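Local coordinates for Alr1585 protein (Nostoc sp., PDB 5C2I) that probably uses its haem to oxidise dyes and other substrates with hydrogen peroxide, as a DyP-type peroxidase that assembles into a tetramer, at residues F50-I62 with F96-I108. The protein carries 1 engineered substitution. Numbering follows the deposited sequence.
Sequences FKPEQVEVVKQWI and FFLSRHGYEYLEI
The ring of Y105 has CB of F50 over one face, 3.5 Å from the ring centroid in a CH-pi contact, and CG2 of V55 over the opposite face, nearest CE1. At its edge stand K51 O and CA of P52. The F50 ring takes V58 CG1 on one face and F96 CZ and L98 CD2 at its edge, a buried site suited to a flat, wholly apolar group. With CG of Y105 anti to the backbone N (chi1 175°), the side chain carries the phenol away from the helix to the first carbonyl of the type II turn K51 to Q54. There its hydroxyl donates to K51 O (OH to O 2.6 Å), tilted 25° from the carbonyl plane. A phenylalanine in its place would probably keep the packing on F50 CB but leave K51 O without this donor. Branched V58 offers CG1 to F50 and L106 and CG2 to the tyrosine. L106, at the Schellman turn ending helix 100-105, lays CD2 3.9 Å from both V58 CG1 and K59 CG. K59 is long enough to send NZ past this leucine to L106 O in a weak hydrogen bond. I62, with two arms, sets CG1 3.9 Å from F96 CZ and CD1 against L106; broad W61 reaches F96 CE1 with CZ3. The contact thus joins helix 55-68 to strand 93-98 and helix 100-105 in the ferredoxin-like DyP domain, with A150 of strand 150-156 touching both F50 and F96 and helix 159-176 packing against V58 and W61.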
loop_
_atom_site.group_PDB
_atom_site.type_symbol
_atom_site.label_atom_id
_atom_site.label_comp_id
_atom_site.label_asym_id
_atom_site.label_seq_id
_atom_site.Cartn_x
_atom_site.Cartn_y
_atom_site.Cartn_z
ATOM N N PHE A 50 2.608 -24.959 35.540
ATOM C CA PHE A 50 2.563 -24.279 36.830
ATOM C C PHE A 50 3.671 -24.767 37.750
ATOM O O PHE A 50 4.085 -25.930 37.693
ATOM C CB PHE A 50 1.168 -24.439 37.461
ATOM C CG PHE A 50 0.068 -23.827 36.618
ATOM C CD1 PHE A 50 0.074 -22.461 36.322
ATOM C CD2 PHE A 50 -0.982 -24.587 36.154
ATOM C CE1 PHE A 50 -0.920 -21.892 35.539
ATOM C CE2 PHE A 50 -1.977 -24.023 35.382
ATOM C CZ PHE A 50 -1.946 -22.674 35.069
ATOM N N LYS A 51 4.168 -23.875 38.589
ATOM C CA LYS A 51 5.339 -24.208 39.409
ATOM C C LYS A 51 4.922 -25.078 40.615
ATOM O O LYS A 51 3.853 -24.865 41.210
ATOM C CB LYS A 51 6.020 -22.948 39.900
ATOM C CG LYS A 51 6.617 -22.128 38.784
ATOM C CD LYS A 51 7.301 -20.896 39.341
ATOM C CE LYS A 51 8.028 -20.129 38.254
ATOM N NZ LYS A 51 8.578 -18.873 38.831
ATOM N N PRO A 52 5.747 -26.070 40.955
ATOM C CA PRO A 52 5.419 -26.995 42.032
ATOM C C PRO A 52 5.086 -26.308 43.335
ATOM O O PRO A 52 5.701 -25.309 43.670
ATOM C CB PRO A 52 6.704 -27.837 42.211
ATOM C CG PRO A 52 7.354 -27.802 40.882
ATOM C CD PRO A 52 6.990 -26.460 40.256
ATOM N N GLU A 53 4.081 -26.838 44.031
ATOM C CA GLU A 53 3.730 -26.414 45.382
ATOM C C GLU A 53 3.219 -24.985 45.439
ATOM O O GLU A 53 3.267 -24.379 46.484
ATOM C CB GLU A 53 4.934 -26.537 46.335
ATOM C CG GLU A 53 5.754 -27.805 46.146
ATOM C CD GLU A 53 5.134 -29.002 46.819
ATOM O OE1 GLU A 53 4.929 -28.919 48.069
ATOM O OE2 GLU A 53 4.914 -30.032 46.117
ATOM N N GLN A 54 2.667 -24.475 44.348
ATOM C CA GLN A 54 2.119 -23.111 44.339
ATOM C C GLN A 54 0.658 -23.063 43.939
ATOM O O GLN A 54 0.197 -22.090 43.343
ATOM C CB GLN A 54 2.953 -22.248 43.405
ATOM C CG GLN A 54 4.429 -22.335 43.746
ATOM C CD GLN A 54 5.073 -20.991 43.803
ATOM O OE1 GLN A 54 4.696 -20.149 44.609
ATOM N NE2 GLN A 54 6.064 -20.784 42.959
ATOM N N VAL A 55 -0.087 -24.081 44.342
ATOM C CA VAL A 55 -1.451 -24.253 43.856
ATOM C C VAL A 55 -2.311 -23.044 44.202
ATOM O O VAL A 55 -3.015 -22.509 43.346
ATOM C CB VAL A 55 -2.111 -25.531 44.403
ATOM C CG1 VAL A 55 -3.543 -25.626 43.883
ATOM C CG2 VAL A 55 -1.294 -26.756 43.989
ATOM N N GLU A 56 -2.247 -22.592 45.448
ATOM C CA GLU A 56 -3.149 -21.511 45.871
ATOM C C GLU A 56 -2.861 -20.207 45.109
ATOM O O GLU A 56 -3.795 -19.565 44.612
ATOM C CB GLU A 56 -3.071 -21.299 47.396
ATOM C CG GLU A 56 -3.790 -20.072 47.971
ATOM C CD GLU A 56 -5.324 -20.088 47.921
ATOM O OE1 GLU A 56 -5.935 -21.191 48.068
ATOM O OE2 GLU A 56 -5.949 -18.972 47.747
ATOM N N VAL A 57 -1.600 -19.819 44.967
ATOM C CA VAL A 57 -1.308 -18.577 44.213
ATOM C C VAL A 57 -1.555 -18.733 42.717
ATOM O O VAL A 57 -1.925 -17.759 42.013
ATOM C CB VAL A 57 0.103 -18.008 44.497
ATOM C CG1 VAL A 57 0.216 -17.600 45.953
ATOM C CG2 VAL A 57 1.200 -18.985 44.129
ATOM N N VAL A 58 -1.417 -19.951 42.198
ATOM C CA VAL A 58 -1.824 -20.214 40.820
ATOM C C VAL A 58 -3.310 -20.002 40.645
ATOM O O VAL A 58 -3.756 -19.346 39.685
ATOM C CB VAL A 58 -1.434 -21.637 40.356
ATOM C CG1 VAL A 58 -2.156 -22.033 39.067
ATOM C CG2 VAL A 58 0.072 -21.717 40.168
ATOM N N LYS A 59 -4.089 -20.507 41.588
ATOM C CA LYS A 59 -5.525 -20.334 41.512
ATOM C C LYS A 59 -5.911 -18.865 41.577
ATOM O O LYS A 59 -6.821 -18.442 40.823
ATOM C CB LYS A 59 -6.234 -21.117 42.592
ATOM C CG LYS A 59 -6.217 -22.604 42.337
ATOM C CD LYS A 59 -6.971 -23.379 43.387
ATOM C CE LYS A 59 -7.067 -24.855 43.004
ATOM N NZ LYS A 59 -7.739 -25.643 44.041
ATOM N N GLN A 60 -5.232 -18.098 42.427
ATOM C CA GLN A 60 -5.474 -16.665 42.493
ATOM C C GLN A 60 -5.154 -15.983 41.158
ATOM O O GLN A 60 -5.887 -15.079 40.717
ATOM C CB GLN A 60 -4.676 -16.020 43.624
ATOM C CG GLN A 60 -5.086 -16.464 45.034
ATOM C CD GLN A 60 -4.044 -16.125 46.101
ATOM O OE1 GLN A 60 -3.108 -15.370 45.874
ATOM N NE2 GLN A 60 -4.221 -16.695 47.284
ATOM N N TRP A 61 -4.055 -16.381 40.537
ATOM C CA TRP A 61 -3.681 -15.818 39.231
ATOM C C TRP A 61 -4.738 -16.132 38.156
ATOM O O TRP A 61 -5.173 -15.247 37.399
ATOM C CB TRP A 61 -2.290 -16.285 38.766
ATOM C CG TRP A 61 -1.986 -15.616 37.497
ATOM C CD1 TRP A 61 -1.449 -14.360 37.350
ATOM C CD2 TRP A 61 -2.333 -16.064 36.201
ATOM N NE1 TRP A 61 -1.417 -14.025 36.028
ATOM C CE2 TRP A 61 -1.973 -15.042 35.297
ATOM C CE3 TRP A 61 -2.917 -17.234 35.707
ATOM C CZ2 TRP A 61 -2.183 -15.152 33.913
ATOM C CZ3 TRP A 61 -3.123 -17.349 34.319
ATOM C CH2 TRP A 61 -2.759 -16.303 33.446
ATOM N N ILE A 62 -5.145 -17.394 38.065
ATOM C CA ILE A 62 -6.159 -17.788 37.083
ATOM C C ILE A 62 -7.443 -16.988 37.303
ATOM O O ILE A 62 -8.065 -16.507 36.351
ATOM C CB ILE A 62 -6.442 -19.307 37.171
ATOM C CG1 ILE A 62 -5.210 -20.092 36.695
ATOM C CG2 ILE A 62 -7.646 -19.690 36.305
ATOM C CD1 ILE A 62 -5.299 -21.576 36.979
ATOM N N PHE A 96 -8.624 -19.034 27.937
ATOM C CA PHE A 96 -7.785 -19.825 28.838
ATOM C C PHE A 96 -8.223 -21.289 28.773
ATOM O O PHE A 96 -9.421 -21.594 28.934
ATOM C CB PHE A 96 -7.903 -19.304 30.264
ATOM C CG PHE A 96 -7.031 -20.028 31.262
ATOM C CD1 PHE A 96 -5.698 -19.720 31.372
ATOM C CD2 PHE A 96 -7.547 -21.035 32.064
ATOM C CE1 PHE A 96 -4.874 -20.428 32.237
ATOM C CE2 PHE A 96 -6.748 -21.713 32.969
ATOM C CZ PHE A 96 -5.409 -21.397 33.057
ATOM N N PHE A 97 -7.262 -22.179 28.563
ATOM C CA PHE A 97 -7.527 -23.624 28.458
ATOM C C PHE A 97 -6.712 -24.428 29.462
ATOM O O PHE A 97 -5.557 -24.072 29.754
ATOM C CB PHE A 97 -7.197 -24.118 27.058
ATOM C CG PHE A 97 -7.766 -23.286 25.923
ATOM C CD1 PHE A 97 -9.031 -23.489 25.458
ATOM C CD2 PHE A 97 -6.986 -22.305 25.301
ATOM C CE1 PHE A 97 -9.532 -22.711 24.415
ATOM C CE2 PHE A 97 -7.453 -21.572 24.245
ATOM C CZ PHE A 97 -8.742 -21.759 23.795
ATOM N N LEU A 98 -7.292 -25.513 29.962
ATOM C CA LEU A 98 -6.607 -26.458 30.855
ATOM C C LEU A 98 -6.473 -27.817 30.216
ATOM O O LEU A 98 -7.414 -28.313 29.595
ATOM C CB LEU A 98 -7.358 -26.613 32.197
ATOM C CG LEU A 98 -7.296 -25.389 33.115
ATOM C CD1 LEU A 98 -8.356 -25.484 34.193
ATOM C CD2 LEU A 98 -5.915 -25.235 33.718
ATOM N N SER A 99 -5.304 -28.439 30.392
ATOM C CA SER A 99 -5.127 -29.856 30.072
ATOM C C SER A 99 -5.598 -30.719 31.236
ATOM O O SER A 99 -5.813 -30.210 32.351
ATOM C CB SER A 99 -3.645 -30.166 29.795
ATOM O OG SER A 99 -2.869 -30.096 30.988
ATOM N N ARG A 100 -5.711 -32.027 31.007
ATOM C CA ARG A 100 -5.964 -32.925 32.127
ATOM C C ARG A 100 -4.897 -32.784 33.212
ATOM O O ARG A 100 -5.208 -32.750 34.427
ATOM C CB ARG A 100 -6.109 -34.381 31.687
ATOM C CG ARG A 100 -6.387 -35.340 32.882
ATOM C CD ARG A 100 -5.113 -35.973 33.441
ATOM N NE ARG A 100 -4.492 -36.888 32.460
ATOM C CZ ARG A 100 -3.343 -37.545 32.603
ATOM N NH1 ARG A 100 -2.636 -37.491 33.721
ATOM N NH2 ARG A 100 -2.941 -38.366 31.630
ATOM N N HIS A 101 -3.621 -32.701 32.813
ATOM C CA HIS A 101 -2.542 -32.534 33.798
ATOM C C HIS A 101 -2.747 -31.250 34.598
ATOM O O HIS A 101 -2.420 -31.171 35.789
ATOM C CB HIS A 101 -1.138 -32.590 33.153
ATOM C CG HIS A 101 -0.620 -33.981 32.921
ATOM N ND1 HIS A 101 -0.557 -34.547 31.665
ATOM C CD2 HIS A 101 -0.149 -34.924 33.768
ATOM C CE1 HIS A 101 -0.046 -35.760 31.738
ATOM N NE2 HIS A 101 0.206 -36.016 33.003
ATOM N N GLY A 102 -3.242 -30.225 33.938
ATOM C CA GLY A 102 -3.522 -28.954 34.599
ATOM C C GLY A 102 -4.584 -29.072 35.672
ATOM O O GLY A 102 -4.465 -28.495 36.733
ATOM N N TYR A 103 -5.643 -29.802 35.376
ATOM C CA TYR A 103 -6.672 -30.103 36.372
ATOM C C TYR A 103 -6.096 -30.842 37.560
ATOM O O TYR A 103 -6.424 -30.533 38.708
ATOM C CB TYR A 103 -7.819 -30.917 35.752
ATOM C CG TYR A 103 -8.924 -30.060 35.112
ATOM C CD1 TYR A 103 -10.004 -29.595 35.877
ATOM C CD2 TYR A 103 -8.902 -29.754 33.752
ATOM C CE1 TYR A 103 -11.033 -28.848 35.282
ATOM C CE2 TYR A 103 -9.898 -28.978 33.163
ATOM C CZ TYR A 103 -10.962 -28.531 33.943
ATOM O OH TYR A 103 -11.932 -27.752 33.350
ATOM N N GLU A 104 -5.200 -31.782 37.300
ATOM C CA GLU A 104 -4.564 -32.525 38.397
ATOM C C GLU A 104 -3.708 -31.603 39.254
ATOM O O GLU A 104 -3.747 -31.702 40.477
ATOM C CB GLU A 104 -3.768 -33.704 37.869
ATOM C CG GLU A 104 -4.643 -34.801 37.312
ATOM C CD GLU A 104 -3.773 -35.965 36.829
ATOM O OE1 GLU A 104 -2.904 -35.802 35.963
ATOM O OE2 GLU A 104 -3.910 -37.058 37.341
ATOM N N TYR A 105 -2.923 -30.740 38.601
ATOM C CA TYR A 105 -2.109 -29.748 39.311
ATOM C C TYR A 105 -2.988 -28.897 40.251
ATOM O O TYR A 105 -2.602 -28.637 41.385
ATOM C CB TYR A 105 -1.362 -28.824 38.327
ATOM C CG TYR A 105 -0.648 -27.743 39.081
ATOM C CD1 TYR A 105 -1.308 -26.573 39.421
ATOM C CD2 TYR A 105 0.655 -27.913 39.504
ATOM C CE1 TYR A 105 -0.667 -25.597 40.178
ATOM C CE2 TYR A 105 1.311 -26.944 40.239
ATOM C CZ TYR A 105 0.642 -25.784 40.575
ATOM O OH TYR A 105 1.295 -24.810 41.339
ATOM N N LEU A 106 -4.164 -28.532 39.773
ATOM C CA LEU A 106 -5.112 -27.736 40.514
ATOM C C LEU A 106 -5.889 -28.501 41.587
ATOM O O LEU A 106 -6.743 -27.936 42.245
ATOM C CB LEU A 106 -6.076 -27.035 39.533
ATOM C CG LEU A 106 -5.397 -25.995 38.649
ATOM C CD1 LEU A 106 -6.376 -25.544 37.564
ATOM C CD2 LEU A 106 -4.864 -24.815 39.445
ATOM N N GLU A 107 -5.548 -29.771 41.808
ATOM C CA GLU A 107 -6.157 -30.588 42.872
ATOM C C GLU A 107 -7.676 -30.675 42.736
ATOM O O GLU A 107 -8.423 -30.719 43.725
ATOM C CB GLU A 107 -5.737 -30.108 44.267
ATOM C CG GLU A 107 -4.234 -30.027 44.426
ATOM C CD GLU A 107 -3.764 -29.472 45.760
ATOM O OE1 GLU A 107 -4.545 -28.819 46.480
ATOM O OE2 GLU A 107 -2.601 -29.716 46.069
ATOM N N ILE A 108 -8.114 -30.805 41.490
ATOM C CA ILE A 108 -9.508 -31.122 41.177
ATOM C C ILE A 108 -9.666 -32.656 41.167
ATOM O O ILE A 108 -8.933 -33.366 40.456
ATOM C CB ILE A 108 -9.894 -30.545 39.800
ATOM C CG1 ILE A 108 -9.684 -29.016 39.762
ATOM C CG2 ILE A 108 -11.321 -30.927 39.437
ATOM C CD1 ILE A 108 -10.454 -28.218 40.784
#